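Local coordinates for phosphatidylglycerophosphatase B (Bacillus subtilis, PDB 6FMX), which dephosphorylates phosphatidylglycerophosphate to phosphatidylglycerol in the cell membrane and also acts as an undecaprenyl pyrophosphate phosphatase, at residues A[145-157]-A[203-217]. Numbering follows the deposited sequence.
With OLC ((2R)-2,3-dihydroxypropyl (9Z)-octadec-9-enoate), chain E.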
loop_
_atom_site.group_PDB
_atom_site.type_symbol
_atom_site.label_atom_id
_atom_site.label_comp_id
_atom_site.label_asym_id
_atom_site.label_seq_id
_atom_site.Cartn_x
_atom_site.Cartn_y
_atom_site.Cartn_z
ATOM N N ALA A 145 0.784 0.168 1.620
ATOM C CA ALA A 145 0.492 -0.570 2.839
ATOM C C ALA A 145 1.513 -1.664 3.101
ATOM O O ALA A 145 1.635 -2.123 4.236
ATOM C CB ALA A 145 -0.916 -1.165 2.778
ATOM N N CYS A 146 2.232 -2.101 2.077
ATOM C CA CYS A 146 3.339 -3.032 2.240
ATOM C C CYS A 146 4.645 -2.303 2.541
ATOM O O CYS A 146 5.237 -2.506 3.599
ATOM C CB CYS A 146 3.486 -3.888 0.980
ATOM S SG CYS A 146 4.930 -4.976 0.970
ATOM N N VAL A 147 5.071 -1.409 1.645
ATOM C CA VAL A 147 6.442 -0.910 1.685
ATOM C C VAL A 147 6.680 0.005 2.885
ATOM O O VAL A 147 7.733 -0.072 3.530
ATOM C CB VAL A 147 6.784 -0.210 0.357
ATOM C CG1 VAL A 147 8.161 0.432 0.436
ATOM C CG2 VAL A 147 6.744 -1.205 -0.785
ATOM N N TYR A 148 5.739 0.905 3.199
ATOM C CA TYR A 148 6.059 1.848 4.271
ATOM C C TYR A 148 6.119 1.169 5.642
ATOM O O TYR A 148 7.039 1.472 6.416
ATOM C CB TYR A 148 5.094 3.046 4.259
ATOM C CG TYR A 148 5.411 3.988 3.119
ATOM C CD1 TYR A 148 6.577 4.744 3.124
ATOM C CD2 TYR A 148 4.586 4.069 2.017
ATOM C CE1 TYR A 148 6.889 5.581 2.069
ATOM C CE2 TYR A 148 4.890 4.898 0.955
ATOM C CZ TYR A 148 6.038 5.649 0.988
ATOM O OH TYR A 148 6.330 6.471 -0.071
ATOM N N PRO A 149 5.198 0.264 6.003
ATOM C CA PRO A 149 5.412 -0.500 7.247
ATOM C C PRO A 149 6.665 -1.361 7.224
ATOM O O PRO A 149 7.317 -1.522 8.269
ATOM C CB PRO A 149 4.142 -1.351 7.364
ATOM C CG PRO A 149 3.118 -0.601 6.586
ATOM C CD PRO A 149 3.849 0.029 5.441
ATOM N N VAL A 150 7.025 -1.917 6.063
ATOM C CA VAL A 150 8.252 -2.702 5.959
ATOM C C VAL A 150 9.469 -1.816 6.198
ATOM O O VAL A 150 10.385 -2.177 6.946
ATOM C CB VAL A 150 8.325 -3.401 4.591
ATOM C CG1 VAL A 150 9.737 -3.855 4.296
ATOM C CG2 VAL A 150 7.389 -4.587 4.563
ATOM N N ILE A 151 9.504 -0.652 5.544
ATOM C CA ILE A 151 10.594 0.294 5.775
ATOM C C ILE A 151 10.682 0.641 7.253
ATOM O O ILE A 151 11.768 0.642 7.848
ATOM C CB ILE A 151 10.402 1.554 4.911
ATOM C CG1 ILE A 151 10.738 1.261 3.449
ATOM C CG2 ILE A 151 11.246 2.713 5.462
ATOM C CD1 ILE A 151 10.339 2.398 2.485
ATOM N N ALA A 152 9.534 0.938 7.867
ATOM C CA ALA A 152 9.501 1.231 9.295
ATOM C C ALA A 152 10.107 0.094 10.107
ATOM O O ALA A 152 10.888 0.333 11.035
ATOM C CB ALA A 152 8.064 1.493 9.746
ATOM N N TYR A 153 9.754 -1.149 9.770
ATOM C CA TYR A 153 10.269 -2.284 10.529
ATOM C C TYR A 153 11.786 -2.357 10.440
ATOM O O TYR A 153 12.468 -2.508 11.462
ATOM C CB TYR A 153 9.644 -3.593 10.034
ATOM C CG TYR A 153 10.343 -4.810 10.611
ATOM C CD1 TYR A 153 10.118 -5.191 11.922
ATOM C CD2 TYR A 153 11.220 -5.573 9.848
ATOM C CE1 TYR A 153 10.756 -6.299 12.475
ATOM C CE2 TYR A 153 11.863 -6.680 10.386
ATOM C CZ TYR A 153 11.626 -7.031 11.701
ATOM O OH TYR A 153 12.258 -8.120 12.240
ATOM N N PHE A 154 12.336 -2.240 9.230
ATOM C CA PHE A 154 13.776 -2.385 9.073
ATOM C C PHE A 154 14.545 -1.164 9.566
ATOM O O PHE A 154 15.670 -1.309 10.057
ATOM C CB PHE A 154 14.108 -2.689 7.615
ATOM C CG PHE A 154 13.841 -4.121 7.231
ATOM C CD1 PHE A 154 14.597 -5.143 7.775
ATOM C CD2 PHE A 154 12.824 -4.442 6.338
ATOM C CE1 PHE A 154 14.352 -6.465 7.438
ATOM C CE2 PHE A 154 12.568 -5.768 5.988
ATOM C CZ PHE A 154 13.333 -6.783 6.534
ATOM N N LEU A 155 13.964 0.035 9.475
ATOM C CA LEU A 155 14.622 1.199 10.065
ATOM C C LEU A 155 14.726 1.062 11.579
ATOM O O LEU A 155 15.791 1.301 12.158
ATOM C CB LEU A 155 13.882 2.486 9.701
ATOM C CG LEU A 155 13.958 2.955 8.241
ATOM C CD1 LEU A 155 13.220 4.281 8.086
ATOM C CD2 LEU A 155 15.405 3.045 7.733
ATOM N N VAL A 156 13.627 0.684 12.237
ATOM C CA VAL A 156 13.656 0.479 13.682
ATOM C C VAL A 156 14.583 -0.680 14.039
ATOM O O VAL A 156 15.238 -0.660 15.088
ATOM C CB VAL A 156 12.219 0.266 14.210
ATOM C CG1 VAL A 156 12.217 -0.353 15.603
ATOM C CG2 VAL A 156 11.453 1.589 14.222
ATOM N N LYS A 157 14.686 -1.688 13.169
ATOM C CA LYS A 157 15.575 -2.817 13.445
ATOM C C LYS A 157 17.042 -2.391 13.439
ATOM O O LYS A 157 17.836 -2.844 14.275
ATOM C CB LYS A 157 15.351 -3.934 12.422
ATOM C CG LYS A 157 16.269 -5.154 12.632
ATOM C CD LYS A 157 15.958 -6.286 11.667
ATOM C CE LYS A 157 17.034 -7.364 11.735
ATOM N NZ LYS A 157 16.953 -8.310 10.586
ATOM N N LEU A 203 -0.592 -5.000 3.663
ATOM C CA LEU A 203 -0.354 -5.211 5.087
ATOM C C LEU A 203 -0.086 -6.681 5.388
ATOM O O LEU A 203 0.759 -7.010 6.231
ATOM C CB LEU A 203 -1.559 -4.709 5.879
ATOM C CG LEU A 203 -1.438 -4.022 7.241
ATOM C CD1 LEU A 203 -0.224 -3.100 7.319
ATOM C CD2 LEU A 203 -2.724 -3.250 7.509
ATOM N N LEU A 204 -0.800 -7.578 4.706
ATOM C CA LEU A 204 -0.544 -9.007 4.854
ATOM C C LEU A 204 0.903 -9.344 4.504
ATOM O O LEU A 204 1.583 -10.062 5.247
ATOM C CB LEU A 204 -1.521 -9.793 3.973
ATOM C CG LEU A 204 -1.593 -11.316 4.103
ATOM C CD1 LEU A 204 -2.970 -11.755 3.652
ATOM C CD2 LEU A 204 -0.552 -11.976 3.237
ATOM N N LEU A 205 1.391 -8.838 3.364
ATOM C CA LEU A 205 2.770 -9.111 2.966
ATOM C C LEU A 205 3.767 -8.534 3.958
ATOM O O LEU A 205 4.812 -9.149 4.213
ATOM C CB LEU A 205 3.035 -8.563 1.566
ATOM C CG LEU A 205 2.259 -9.314 0.481
ATOM C CD1 LEU A 205 2.374 -8.624 -0.869
ATOM C CD2 LEU A 205 2.775 -10.733 0.395
ATOM N N PHE A 206 3.464 -7.357 4.515
ATOM C CA PHE A 206 4.288 -6.792 5.578
ATOM C C PHE A 206 4.385 -7.743 6.766
ATOM O O PHE A 206 5.486 -8.061 7.238
ATOM C CB PHE A 206 3.714 -5.441 6.020
ATOM C CG PHE A 206 4.101 -5.037 7.430
ATOM C CD1 PHE A 206 5.414 -4.721 7.744
ATOM C CD2 PHE A 206 3.145 -4.963 8.433
ATOM C CE1 PHE A 206 5.768 -4.341 9.033
ATOM C CE2 PHE A 206 3.490 -4.589 9.719
ATOM C CZ PHE A 206 4.802 -4.279 10.021
ATOM N N PHE A 207 3.235 -8.193 7.278
ATOM C CA PHE A 207 3.257 -9.068 8.446
ATOM C C PHE A 207 3.988 -10.366 8.147
ATOM O O PHE A 207 4.669 -10.921 9.021
ATOM C CB PHE A 207 1.838 -9.349 8.933
ATOM C CG PHE A 207 1.254 -8.231 9.737
ATOM C CD1 PHE A 207 1.805 -7.880 10.958
ATOM C CD2 PHE A 207 0.158 -7.523 9.271
ATOM C CE1 PHE A 207 1.272 -6.846 11.704
ATOM C CE2 PHE A 207 -0.382 -6.492 10.012
ATOM C CZ PHE A 207 0.176 -6.151 11.229
ATOM N N LEU A 208 3.876 -10.860 6.913
ATOM C CA LEU A 208 4.576 -12.091 6.558
ATOM C C LEU A 208 6.089 -11.907 6.597
ATOM O O LEU A 208 6.808 -12.748 7.153
ATOM C CB LEU A 208 4.141 -12.574 5.178
ATOM C CG LEU A 208 2.761 -13.224 5.072
ATOM C CD1 LEU A 208 2.539 -13.684 3.646
ATOM C CD2 LEU A 208 2.641 -14.403 6.032
ATOM N N VAL A 209 6.591 -10.819 6.007
ATOM C CA VAL A 209 8.034 -10.618 5.952
ATOM C C VAL A 209 8.578 -10.221 7.325
ATOM O O VAL A 209 9.693 -10.614 7.685
ATOM C CB VAL A 209 8.403 -9.597 4.855
ATOM C CG1 VAL A 209 7.936 -8.191 5.206
ATOM C CG2 VAL A 209 9.903 -9.618 4.580
ATOM N N LYS A 210 7.792 -9.494 8.127
ATOM C CA LYS A 210 8.198 -9.203 9.502
ATOM C C LYS A 210 8.260 -10.479 10.337
ATOM O O LYS A 210 9.240 -10.722 11.050
ATOM C CB LYS A 210 7.238 -8.201 10.137
ATOM C CG LYS A 210 7.357 -8.076 11.639
ATOM C CD LYS A 210 6.514 -6.921 12.160
ATOM C CE LYS A 210 7.145 -6.296 13.390
ATOM N NZ LYS A 210 6.588 -6.891 14.635
ATOM N N GLY A 211 7.217 -11.309 10.257
ATOM C CA GLY A 211 7.219 -12.560 11.003
ATOM C C GLY A 211 8.371 -13.469 10.623
ATOM O O GLY A 211 8.982 -14.113 11.487
ATOM N N PHE A 212 8.686 -13.539 9.326
ATOM C CA PHE A 212 9.821 -14.329 8.865
ATOM C C PHE A 212 11.133 -13.792 9.423
ATOM O O PHE A 212 11.947 -14.545 9.964
ATOM C CB PHE A 212 9.858 -14.331 7.340
ATOM C CG PHE A 212 11.097 -14.955 6.755
ATOM C CD1 PHE A 212 11.231 -16.333 6.689
ATOM C CD2 PHE A 212 12.121 -14.164 6.262
ATOM C CE1 PHE A 212 12.359 -16.908 6.137
ATOM C CE2 PHE A 212 13.257 -14.732 5.718
ATOM C CZ PHE A 212 13.377 -16.102 5.649
ATOM N N ASP A 213 11.360 -12.489 9.269
ATOM C CA ASP A 213 12.620 -11.904 9.707
ATOM C C ASP A 213 12.825 -12.101 11.202
ATOM O O ASP A 213 13.942 -12.366 11.660
ATOM C CB ASP A 213 12.644 -10.420 9.355
ATOM C CG ASP A 213 13.975 -9.789 9.656
ATOM O OD1 ASP A 213 14.928 -10.054 8.895
ATOM O OD2 ASP A 213 14.069 -9.051 10.660
ATOM N N GLU A 214 11.757 -11.966 11.982
ATOM C CA GLU A 214 11.884 -12.148 13.418
ATOM C C GLU A 214 12.101 -13.613 13.762
ATOM O O GLU A 214 12.880 -13.936 14.669
ATOM C CB GLU A 214 10.647 -11.588 14.112
ATOM C CG GLU A 214 10.550 -10.089 13.891
ATOM C CD GLU A 214 9.467 -9.418 14.701
ATOM O OE1 GLU A 214 8.292 -9.832 14.597
ATOM O OE2 GLU A 214 9.793 -8.453 15.431
ATOM N N LYS A 215 11.445 -14.509 13.022
ATOM C CA LYS A 215 11.563 -15.938 13.292
ATOM C C LYS A 215 12.995 -16.427 13.107
ATOM O O LYS A 215 13.469 -17.283 13.863
ATOM C CB LYS A 215 10.604 -16.714 12.382
ATOM C CG LYS A 215 10.641 -18.218 12.568
ATOM C CD LYS A 215 10.422 -18.617 14.012
ATOM C CE LYS A 215 10.535 -20.139 14.170
ATOM N NZ LYS A 215 10.170 -20.607 15.540
ATOM N N ILE A 216 13.708 -15.899 12.104
ATOM C CA ILE A 216 15.052 -16.399 11.820
ATOM C C ILE A 216 16.128 -15.762 12.681
ATOM O O ILE A 216 17.308 -16.096 12.517
ATOM C CB ILE A 216 15.429 -16.220 10.336
ATOM C CG1 ILE A 216 15.653 -14.744 9.996
ATOM C CG2 ILE A 216 14.374 -16.857 9.434
ATOM C CD1 ILE A 216 16.049 -14.514 8.552
ATOM N N LYS A 217 15.770 -14.857 13.589
ATOM C CA LYS A 217 16.780 -14.255 14.449
ATOM C C LYS A 217 17.375 -15.308 15.369
ATOM O O LYS A 217 16.685 -16.215 15.832
ATOM C CB LYS A 217 16.183 -13.116 15.267
ATOM C CG LYS A 217 15.775 -11.941 14.393
ATOM C CD LYS A 217 15.195 -10.792 15.192
ATOM C CE LYS A 217 15.467 -9.469 14.492
ATOM N NZ LYS A 217 14.378 -8.467 14.729
HETATM C C18 OLC E . 7.208 -17.301 7.628
HETATM C C10 OLC E . 8.349 -11.933 1.593
HETATM C C9 OLC E . 8.556 -12.133 0.308
HETATM C C17 OLC E . 6.691 -16.667 6.340
HETATM C C11 OLC E . 7.702 -13.002 2.466
HETATM C C8 OLC E . 8.166 -13.446 -0.377
HETATM C C24 OLC E . 7.249 -7.598 -10.993
HETATM C C16 OLC E . 7.406 -17.310 5.152
HETATM C C12 OLC E . 8.692 -13.426 3.550
HETATM C C7 OLC E . 9.286 -13.850 -1.343
HETATM C C15 OLC E . 7.646 -16.255 4.074
HETATM C C13 OLC E . 9.405 -14.703 3.121
HETATM C C6 OLC E . 8.714 -14.332 -2.680
HETATM C C14 OLC E . 9.109 -15.817 4.122
HETATM C C5 OLC E . 9.541 -13.774 -3.846
HETATM C C4 OLC E . 8.704 -13.607 -5.122
HETATM C C3 OLC E . 9.311 -12.492 -5.981
HETATM C C2 OLC E . 8.369 -12.158 -7.139
HETATM C C21 OLC E . 8.408 -9.249 -9.456
HETATM C C1 OLC E . 8.946 -11.041 -8.009
HETATM C C22 OLC E . 7.080 -8.754 -10.018
HETATM O O19 OLC E . 9.968 -10.522 -7.716
HETATM O O25 OLC E . 6.090 -7.539 -11.785
HETATM O O23 OLC E . 6.456 -9.802 -10.704
HETATM O O20 OLC E . 8.266 -10.613 -9.157
#
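Helices 139-158 and 192-215 come closest at Cys146 and Phe206, their CA atoms 5.1 Å apart, and from there the axes, running the same way at a crossing angle of -31°, diverge until Lys157 and Glu214 stand 10.0 Å apart at CA. Longer polar side chains bridge the widening gap. At the narrow end the Phe206 ring is a knob among Cys146, Pro149, Val150 and Tyr153; Pro149 CB sits over the centre of one face, 3.6 Å from the ring centroid, while Val150 CG2 meets the ring at its edge and also touches Val209 CG1 at 3.7 Å. The reciprocal knob is Tyr153, among Phe206, Lys210, Asp213 and Glu214. With CG anti to the backbone N (chi1 169°), its ring reaches across to the other helix, and Lys210 lays its CG over one face, toward the rim. Tyr153 OH donates to the anti lone pair of Asp213 OD2 at 2.6 Å and accepts a longer bond from Lys217 NZ, 3.3 Å away. The syn lone pair of the same Asp213 OD2 takes Lys157 NZ at 3.0 Å, a salt bridge reached by an extended lysine chain. The stronger partner of Lys157 is Asp96 at the start of helix 96-118, so its ammonium links three helices at what is probably the cytoplasmic end. The arrangement is knobs-into-holes packing in the PAP2 helical bundle, between helices that begin where phosphatase motifs II and III end.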